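Local coordinates for protein acidocalcisomal pyrophosphatase (Trypanosoma brucei brucei, PDB 5C5V) that probably hydrolyses inorganic pyrophosphate to phosphate, using magnesium ions as cofactor, at residues P148-N153 with A240-G245; A225-M230 with V259-H264; D287-W292 with G311-K316. All blocks are in the same frame, centred on the assembly; numbering follows the deposited sequence.

Interaction 1 (P148-N153 with A240-G245)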
loop_
_atom_site.group_PDB
_atom_site.type_symbol
_atom_site.label_atom_id
_atom_site.label_comp_id
_atom_site.label_asym_id
_atom_site.label_seq_id
_atom_site.Cartn_x
_atom_site.Cartn_y
_atom_site.Cartn_z
ATOM N N PRO A 148 20.802 9.071 -3.579
ATOM C CA PRO A 148 21.594 8.270 -4.523
ATOM C C PRO A 148 20.725 7.291 -5.311
ATOM O O PRO A 148 19.601 7.015 -4.923
ATOM C CB PRO A 148 22.595 7.524 -3.612
ATOM C CG PRO A 148 22.170 7.858 -2.162
ATOM C CD PRO A 148 20.802 8.469 -2.235
ATOM N N MET A 149 21.253 6.790 -6.420
ATOM C CA MET A 149 20.464 6.007 -7.350
ATOM C C MET A 149 20.371 4.583 -6.835
ATOM O O MET A 149 21.322 4.081 -6.222
ATOM C CB MET A 149 21.081 6.031 -8.760
ATOM C CG MET A 149 21.784 7.347 -9.158
ATOM N N ASN A 150 19.222 3.950 -7.041
ATOM C CA ASN A 150 19.049 2.535 -6.737
ATOM C C ASN A 150 17.962 2.005 -7.637
ATOM O O ASN A 150 16.856 1.727 -7.193
ATOM C CB ASN A 150 18.691 2.309 -5.265
ATOM C CG ASN A 150 18.733 0.815 -4.854
ATOM O OD1 ASN A 150 18.801 -0.084 -5.696
ATOM N ND2 ASN A 150 18.661 0.565 -3.558
ATOM N N ARG A 151 18.275 1.888 -8.916
ATOM C CA ARG A 151 17.295 1.445 -9.881
ATOM C C ARG A 151 18.029 0.563 -10.879
ATOM O O ARG A 151 18.794 1.050 -11.720
ATOM C CB ARG A 151 16.607 2.632 -10.563
ATOM C CG ARG A 151 15.384 2.238 -11.394
ATOM C CD ARG A 151 14.633 3.462 -11.989
ATOM N NE ARG A 151 13.711 4.037 -11.010
ATOM C CZ ARG A 151 12.409 3.730 -10.882
ATOM N NH1 ARG A 151 11.816 2.851 -11.694
ATOM N NH2 ARG A 151 11.692 4.338 -9.940
ATOM N N TYR A 152 17.816 -0.741 -10.741
ATOM C CA TYR A 152 18.510 -1.752 -11.512
ATOM C C TYR A 152 17.563 -2.545 -12.387
ATOM O O TYR A 152 16.444 -2.815 -12.000
ATOM C CB TYR A 152 19.244 -2.712 -10.573
ATOM C CG TYR A 152 20.362 -2.085 -9.780
ATOM C CD1 TYR A 152 21.671 -2.121 -10.258
ATOM C CD2 TYR A 152 20.120 -1.454 -8.567
ATOM C CE1 TYR A 152 22.711 -1.553 -9.543
ATOM C CE2 TYR A 152 21.150 -0.885 -7.839
ATOM C CZ TYR A 152 22.451 -0.933 -8.333
ATOM O OH TYR A 152 23.497 -0.369 -7.633
ATOM N N ASN A 153 18.013 -2.960 -13.557
ATOM C CA ASN A 153 17.200 -3.865 -14.347
ATOM C C ASN A 153 17.389 -5.302 -13.888
ATOM O O ASN A 153 18.515 -5.773 -13.717
ATOM C CB ASN A 153 17.508 -3.729 -15.830
ATOM C CG ASN A 153 16.672 -2.660 -16.486
ATOM O OD1 ASN A 153 15.503 -2.493 -16.146
ATOM N ND2 ASN A 153 17.266 -1.911 -17.405
ATOM N N ALA A 240 12.279 -2.776 -13.316
ATOM C CA ALA A 240 13.145 -1.974 -12.479
ATOM C C ALA A 240 13.010 -2.386 -11.027
ATOM O O ALA A 240 11.897 -2.506 -10.500
ATOM C CB ALA A 240 12.819 -0.491 -12.654
ATOM N N VAL A 241 14.142 -2.627 -10.379
ATOM C CA VAL A 241 14.109 -3.040 -8.984
ATOM C C VAL A 241 15.044 -2.207 -8.135
ATOM O O VAL A 241 15.956 -1.543 -8.633
ATOM C CB VAL A 241 14.485 -4.532 -8.794
ATOM C CG1 VAL A 241 13.589 -5.429 -9.628
ATOM C CG2 VAL A 241 15.960 -4.768 -9.088
ATOM N N LYS A 242 14.787 -2.256 -6.838
ATOM C CA LYS A 242 15.592 -1.604 -5.822
ATOM C C LYS A 242 16.334 -2.659 -5.020
ATOM O O LYS A 242 15.726 -3.577 -4.493
ATOM C CB LYS A 242 14.709 -0.758 -4.903
ATOM C CG LYS A 242 15.444 -0.181 -3.720
ATOM C CD LYS A 242 14.728 1.033 -3.161
ATOM C CE LYS A 242 13.805 0.670 -2.030
ATOM N NZ LYS A 242 13.282 1.930 -1.403
ATOM N N VAL A 243 17.648 -2.523 -4.931
ATOM C CA VAL A 243 18.484 -3.473 -4.213
ATOM C C VAL A 243 18.461 -3.209 -2.703
ATOM O O VAL A 243 18.637 -2.069 -2.274
ATOM C CB VAL A 243 19.932 -3.404 -4.733
ATOM C CG1 VAL A 243 20.908 -4.002 -3.726
ATOM C CG2 VAL A 243 20.034 -4.061 -6.105
ATOM N N LEU A 244 18.245 -4.259 -1.908
ATOM C CA LEU A 244 18.118 -4.131 -0.455
ATOM C C LEU A 244 19.286 -4.763 0.292
ATOM O O LEU A 244 19.655 -4.308 1.364
ATOM C CB LEU A 244 16.807 -4.758 0.032
ATOM C CG LEU A 244 15.551 -4.122 -0.548
ATOM C CD1 LEU A 244 14.337 -4.927 -0.166
ATOM C CD2 LEU A 244 15.427 -2.667 -0.086
ATOM N N GLY A 245 19.855 -5.828 -0.251
ATOM C CA GLY A 245 20.911 -6.524 0.457
ATOM C C GLY A 245 21.369 -7.736 -0.309
ATOM O O GLY A 245 20.892 -7.989 -1.410
#
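Tyr152 and Val241 face each other as an antiparallel hydrogen-bonded pair, with Asn153 and Ala240 next to them as a non-hydrogen-bonded pair. Two bonds close the first: Tyr152 N to Val241 O at 2.9 Å and Val241 N to Tyr152 O at 2.8 Å. Before strand 152-156 begins, the carboxamide of Asn150 carries the pairing on. Its CG stands anti to the backbone N (chi1 -170°), which points CG toward the 240-245 strand; the amide then meets both backbone polar atoms of Val243. OD1 accepts from Val243 N at 2.8 Å, the donor lying 26° out of the carbonyl plane; ND2 gives to Val243 O at 2.9 Å, on a lone pair and within the amide plane. The same ND2 lies against Lys242 CG, and the two side chains cross at about a right angle. On the Tyr152 side, Val243 CG2 rests against CD2 of the ring at 3.6 Å. Helix 316-336 adjoins both of these residues through Ile323. Arg151 keeps NH1 beside Ala240 CB, at 3.6 Å. Further along 240-245, Leu244 and Gly245 both face Val260 in a classic beta bulge. With two nearly straight bonds to one residue, the Asn150 amide is probably held in one flip state, since OD1 faces an N-H and ND2 a C=O, and it takes the place of a backbone peptide, extending the antiparallel pairing ahead of the start of strand 152-156.

Interaction 2 (A225-M230 with V259-H264)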
loop_
_atom_site.group_PDB
_atom_site.type_symbol
_atom_site.label_atom_id
_atom_site.label_comp_id
_atom_site.label_asym_id
_atom_site.label_seq_id
_atom_site.Cartn_x
_atom_site.Cartn_y
_atom_site.Cartn_z
ATOM N N ALA A 225 19.619 -12.692 -8.565
ATOM C CA ALA A 225 18.755 -11.801 -7.803
ATOM C C ALA A 225 17.447 -12.485 -7.386
ATOM O O ALA A 225 16.865 -13.265 -8.143
ATOM C CB ALA A 225 18.462 -10.538 -8.604
ATOM N N VAL A 226 17.001 -12.188 -6.169
ATOM C CA VAL A 226 15.706 -12.650 -5.696
ATOM C C VAL A 226 14.810 -11.438 -5.501
ATOM O O VAL A 226 15.095 -10.579 -4.665
ATOM C CB VAL A 226 15.835 -13.428 -4.369
ATOM C CG1 VAL A 226 14.557 -14.200 -4.090
ATOM C CG2 VAL A 226 17.020 -14.373 -4.435
ATOM N N GLU A 227 13.734 -11.347 -6.267
ATOM C CA GLU A 227 12.834 -10.209 -6.123
ATOM C C GLU A 227 11.630 -10.579 -5.236
ATOM O O GLU A 227 10.871 -11.495 -5.551
ATOM C CB GLU A 227 12.380 -9.723 -7.501
ATOM C CG GLU A 227 11.677 -8.385 -7.495
ATOM C CD GLU A 227 10.223 -8.495 -7.055
ATOM O OE1 GLU A 227 9.571 -9.512 -7.388
ATOM O OE2 GLU A 227 9.727 -7.558 -6.389
ATOM N N ILE A 228 11.462 -9.871 -4.126
ATOM C CA ILE A 228 10.569 -10.356 -3.056
ATOM C C ILE A 228 9.191 -9.703 -3.061
ATOM O O ILE A 228 8.421 -9.883 -2.139
ATOM C CB ILE A 228 11.198 -10.135 -1.669
ATOM C CG1 ILE A 228 11.349 -8.642 -1.390
ATOM C CG2 ILE A 228 12.541 -10.846 -1.568
ATOM C CD1 ILE A 228 12.091 -8.331 -0.106
ATOM N N GLY A 229 8.880 -8.952 -4.109
ATOM C CA GLY A 229 7.582 -8.308 -4.202
ATOM C C GLY A 229 6.453 -9.319 -4.315
ATOM O O GLY A 229 6.695 -10.528 -4.372
ATOM N N MET A 230 5.221 -8.824 -4.339
ATOM C CA MET A 230 4.061 -9.703 -4.302
ATOM C C MET A 230 3.600 -10.134 -5.689
ATOM O O MET A 230 2.811 -11.060 -5.807
ATOM C CB MET A 230 2.910 -9.024 -3.563
ATOM C CG MET A 230 2.273 -7.929 -4.372
ATOM S SD MET A 230 1.107 -6.937 -3.412
ATOM C CE MET A 230 0.478 -5.939 -4.786
ATOM N N VAL A 259 21.397 -11.565 -4.477
ATOM C CA VAL A 259 20.959 -10.220 -4.140
ATOM C C VAL A 259 19.464 -10.209 -3.842
ATOM O O VAL A 259 18.663 -10.753 -4.606
ATOM C CB VAL A 259 21.276 -9.209 -5.267
ATOM C CG1 VAL A 259 20.696 -7.835 -4.932
ATOM C CG2 VAL A 259 22.777 -9.108 -5.491
ATOM N N VAL A 260 19.103 -9.595 -2.719
ATOM C CA VAL A 260 17.708 -9.415 -2.354
ATOM C C VAL A 260 17.274 -8.062 -2.871
ATOM O O VAL A 260 17.914 -7.047 -2.581
ATOM C CB VAL A 260 17.477 -9.481 -0.813
ATOM C CG1 VAL A 260 15.999 -9.224 -0.486
ATOM C CG2 VAL A 260 17.913 -10.830 -0.247
ATOM N N CYS A 261 16.195 -8.038 -3.642
ATOM C CA CYS A 261 15.735 -6.779 -4.217
ATOM C C CYS A 261 14.228 -6.753 -4.263
ATOM O O CYS A 261 13.574 -7.782 -4.059
ATOM C CB CYS A 261 16.315 -6.579 -5.624
ATOM S SG CYS A 261 15.751 -7.828 -6.813
ATOM N N ILE A 262 13.668 -5.584 -4.537
ATOM C CA ILE A 262 12.222 -5.495 -4.682
ATOM C C ILE A 262 11.829 -4.554 -5.806
ATOM O O ILE A 262 12.422 -3.494 -5.984
ATOM C CB ILE A 262 11.533 -5.035 -3.379
ATOM C CG1 ILE A 262 10.012 -5.078 -3.556
ATOM C CG2 ILE A 262 12.002 -3.647 -2.964
ATOM C CD1 ILE A 262 9.254 -4.864 -2.280
ATOM N N SER A 263 10.815 -4.969 -6.553
ATOM C CA SER A 263 10.276 -4.197 -7.656
ATOM C C SER A 263 9.885 -2.779 -7.263
ATOM O O SER A 263 9.198 -2.562 -6.267
ATOM C CB SER A 263 9.052 -4.913 -8.236
ATOM O OG SER A 263 8.333 -4.038 -9.089
ATOM N N HIS A 264 10.298 -1.813 -8.064
ATOM C CA HIS A 264 9.915 -0.432 -7.837
ATOM C C HIS A 264 8.416 -0.238 -8.038
ATOM O O HIS A 264 7.898 0.832 -7.769
ATOM C CB HIS A 264 10.696 0.501 -8.771
ATOM C CG HIS A 264 12.021 0.934 -8.226
ATOM N ND1 HIS A 264 12.151 1.940 -7.291
ATOM C CD2 HIS A 264 13.276 0.493 -8.477
ATOM C CE1 HIS A 264 13.428 2.106 -6.999
ATOM N NE2 HIS A 264 14.133 1.239 -7.703
#
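Glu227 OE2 takes two backbone N-H groups, Ser263 N from the facing strand and Gly229 N from its own chain, each at 2.8 Å. Ser263 N arrives on the anti side of the carboxylate, 21° out of its plane, and the bond is fairly straight; Gly229 N comes from above that plane and is more bent, 135° at the hydrogen. The acid reaches this spot because its chain folds at chi2 (-79°), which turns CD back toward Ser263. OE1 is held by the ND2 group of Asn197, so both oxygens of this buried carboxylate have donors, which would probably favour the ionised form. The backbones run in parallel register, Ala225 with Val259, Val226 with Val260, Glu227 with Cys261. This is the parallel pairing of the five-stranded barrel in the OB-like fold of family I pyrophosphatases: 224-227 lies beside 254-263, and the other neighbouring pairs round the barrel are antiparallel. Val226 N to Val259 O is 2.7 Å, and Ile228 N to Cys261 O, at 3.0 Å, is the last backbone-to-backbone bond of the pairing. Cys261 SG sits 3.9 Å from Glu227 CB, on the face that also carries Ala225 and Val259. Toward helix 285-295, Ile228 CG2 meets Val260 CG1 at 4.0 Å, while Ile228 CG1 lies 4.1 Å from Ile262 CB, the two isoleucine side chains crossing at about a right angle.

Interaction 3 (D287-W292 with G311-K316)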
loop_
_atom_site.group_PDB
_atom_site.type_symbol
_atom_site.label_atom_id
_atom_site.label_comp_id
_atom_site.label_asym_id
_atom_site.label_seq_id
_atom_site.Cartn_x
_atom_site.Cartn_y
_atom_site.Cartn_z
ATOM N N ASP A 287 14.845 -15.547 6.233
ATOM C CA ASP A 287 15.129 -16.897 6.745
ATOM C C ASP A 287 14.770 -17.985 5.728
ATOM O O ASP A 287 15.505 -18.963 5.567
ATOM C CB ASP A 287 14.357 -17.184 8.052
ATOM C CG ASP A 287 14.973 -16.515 9.276
ATOM O OD1 ASP A 287 16.126 -16.031 9.200
ATOM O OD2 ASP A 287 14.292 -16.481 10.337
ATOM N N ALA A 288 13.611 -17.838 5.090
ATOM C CA ALA A 288 13.148 -18.813 4.120
ATOM C C ALA A 288 14.033 -18.817 2.876
ATOM O O ALA A 288 14.352 -19.883 2.352
ATOM C CB ALA A 288 11.702 -18.543 3.741
ATOM N N ILE A 289 14.433 -17.629 2.411
ATOM C CA ILE A 289 15.346 -17.517 1.268
ATOM C C ILE A 289 16.673 -18.212 1.558
ATOM O O ILE A 289 17.122 -19.047 0.774
ATOM C CB ILE A 289 15.612 -16.040 0.894
ATOM C CG1 ILE A 289 14.366 -15.431 0.258
ATOM C CG2 ILE A 289 16.765 -15.929 -0.088
ATOM C CD1 ILE A 289 14.466 -13.937 0.012
ATOM N N ARG A 290 17.276 -17.895 2.701
ATOM C CA ARG A 290 18.551 -18.502 3.084
ATOM C C ARG A 290 18.417 -20.019 3.165
ATOM O O ARG A 290 19.282 -20.753 2.669
ATOM C CB ARG A 290 19.055 -17.945 4.419
ATOM C CG ARG A 290 20.368 -18.575 4.934
ATOM C CD ARG A 290 20.953 -17.777 6.111
ATOM N NE ARG A 290 19.856 -17.365 6.973
ATOM C CZ ARG A 290 19.707 -16.153 7.492
ATOM N NH1 ARG A 290 20.606 -15.209 7.289
ATOM N NH2 ARG A 290 18.646 -15.902 8.232
ATOM N N GLU A 291 17.326 -20.487 3.765
ATOM C CA GLU A 291 17.119 -21.916 3.964
ATOM C C GLU A 291 16.846 -22.660 2.655
ATOM O O GLU A 291 17.400 -23.730 2.415
ATOM C CB GLU A 291 15.964 -22.153 4.949
ATOM C CG GLU A 291 15.619 -23.628 5.144
ATOM C CD GLU A 291 16.668 -24.419 5.919
ATOM O OE1 GLU A 291 17.646 -23.830 6.438
ATOM O OE2 GLU A 291 16.512 -25.657 6.009
ATOM N N TRP A 292 15.984 -22.097 1.819
ATOM C CA TRP A 292 15.711 -22.676 0.516
ATOM C C TRP A 292 17.030 -22.864 -0.287
ATOM O O TRP A 292 17.302 -23.942 -0.824
ATOM C CB TRP A 292 14.735 -21.787 -0.249
ATOM C CG TRP A 292 14.067 -22.478 -1.391
ATOM C CD1 TRP A 292 12.819 -23.060 -1.391
ATOM C CD2 TRP A 292 14.601 -22.675 -2.707
ATOM N NE1 TRP A 292 12.556 -23.600 -2.634
ATOM C CE2 TRP A 292 13.630 -23.377 -3.455
ATOM C CE3 TRP A 292 15.804 -22.330 -3.324
ATOM C CZ2 TRP A 292 13.830 -23.739 -4.784
ATOM C CZ3 TRP A 292 16.000 -22.689 -4.641
ATOM C CH2 TRP A 292 15.018 -23.387 -5.357
ATOM N N GLY A 311 26.084 -16.514 7.103
ATOM C CA GLY A 311 24.724 -16.425 6.603
ATOM C C GLY A 311 24.106 -15.046 6.763
ATOM O O GLY A 311 22.942 -14.846 6.447
ATOM N N GLU A 312 24.880 -14.072 7.225
ATOM C CA GLU A 312 24.332 -12.725 7.351
ATOM C C GLU A 312 23.962 -12.144 5.984
ATOM O O GLU A 312 24.725 -12.255 5.026
ATOM C CB GLU A 312 25.320 -11.794 8.054
ATOM C CG GLU A 312 24.775 -10.384 8.240
ATOM C CD GLU A 312 25.843 -9.380 8.673
ATOM O OE1 GLU A 312 26.939 -9.814 9.098
ATOM O OE2 GLU A 312 25.583 -8.153 8.572
ATOM N N PHE A 313 22.774 -11.553 5.891
ATOM C CA PHE A 313 22.412 -10.745 4.732
ATOM C C PHE A 313 23.076 -9.398 4.898
ATOM O O PHE A 313 22.750 -8.670 5.832
ATOM C CB PHE A 313 20.899 -10.553 4.605
ATOM C CG PHE A 313 20.161 -11.750 4.058
ATOM C CD1 PHE A 313 19.853 -11.829 2.705
ATOM C CD2 PHE A 313 19.756 -12.782 4.901
ATOM C CE1 PHE A 313 19.162 -12.919 2.196
ATOM C CE2 PHE A 313 19.067 -13.869 4.405
ATOM C CZ PHE A 313 18.772 -13.945 3.040
ATOM N N LYS A 314 24.015 -9.068 4.016
ATOM C CA LYS A 314 24.676 -7.773 4.078
ATOM C C LYS A 314 23.716 -6.696 3.606
ATOM O O LYS A 314 22.730 -6.994 2.938
ATOM C CB LYS A 314 25.943 -7.773 3.231
ATOM C CG LYS A 314 26.939 -8.828 3.618
ATOM C CD LYS A 314 27.430 -8.624 5.051
ATOM C CE LYS A 314 28.721 -7.823 5.079
ATOM N NZ LYS A 314 29.187 -7.606 6.473
ATOM N N ASP A 315 23.980 -5.447 3.962
ATOM C CA ASP A 315 23.041 -4.384 3.629
ATOM C C ASP A 315 23.175 -3.922 2.161
ATOM O O ASP A 315 23.977 -4.458 1.389
ATOM C CB ASP A 315 23.215 -3.212 4.600
ATOM C CG ASP A 315 24.576 -2.544 4.498
ATOM O OD1 ASP A 315 25.309 -2.754 3.502
ATOM O OD2 ASP A 315 24.924 -1.805 5.438
ATOM N N LYS A 316 22.368 -2.937 1.784
ATOM C CA LYS A 316 22.286 -2.520 0.398
ATOM C C LYS A 316 23.561 -1.844 -0.104
ATOM O O LYS A 316 23.915 -2.008 -1.267
ATOM C CB LYS A 316 21.095 -1.593 0.196
ATOM C CG LYS A 316 21.222 -0.260 0.870
ATOM C CD LYS A 316 20.040 0.625 0.492
ATOM C CE LYS A 316 20.109 1.956 1.206
ATOM N NZ LYS A 316 18.842 2.686 1.026
#
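Arg290 reaches from its helix to Gly311 and Phe313, and nearly all of the contact runs through this one side chain. Its CG stands anti to the backbone N (chi1 177°) and the chain goes on extended as far as CD; a bend at chi3 (40°) then turns NE aside, and the guanidinium beyond it reaches Gly311. NH1 gives a hydrogen bond to Gly311 O. The oxygen lies close to the guanidinium plane, whereas the donor stands well above the plane of the carbonyl; the modelled 2.5 Å between NH1 and O is very short, so its exact length is doubtful. At another part of the same edge, Asp287 OD1 lies 2.7 Å from Arg290 NH2, a salt bridge one turn back along the helix whose hydrogen bond is weak. Two oxygens in the plane thus limit the rotation of the group. Phe313 CE2 lies over one face of the guanidinium, 3.5 Å above the plane and offset toward the rim, with ring and guanidinium 64° apart, so the phenyl leans against it instead of stacking flat. At the ring's edge, Ile289 CG2 approaches CZ at 4.2 Å. Gly311 has a positive phi, a conformation suited to glycine, and packs against Arg290 CD. Leu247 of strand 238-251 touches both Arg290 and Phe313. Helix 285-295 is thereby joined to the short, weakly bonded strand about 313-315, which leads into helix 316-336 with Asp315 as N-cap: helices packed on the outside of an OB-like barrel, the build of the family I pyrophosphatase domain.

How the interactions relate
From the N-terminal side, 148-153 leads into the first barrel strand and waits 86 residues for its partner 240-245; before that, 225-230 has gone by, to be met 28 residues later by 259-264. Interactions 1 and 2 therefore cross, and they share a seam where strands 238-251 and 254-263 pair, with Lys242 N on Ile262 O and Gly245 O on Val260 N. Interaction 3 follows in series, closing an 18-residue loop between helix 285-295 and the short strand 313-315. Its Ile289 packs on Val226 and Ile228 of interaction 2, its Phe313 on Val260, and its Lys316 on Val243 and Leu244 of interaction 1, tying the outer helices to the barrel.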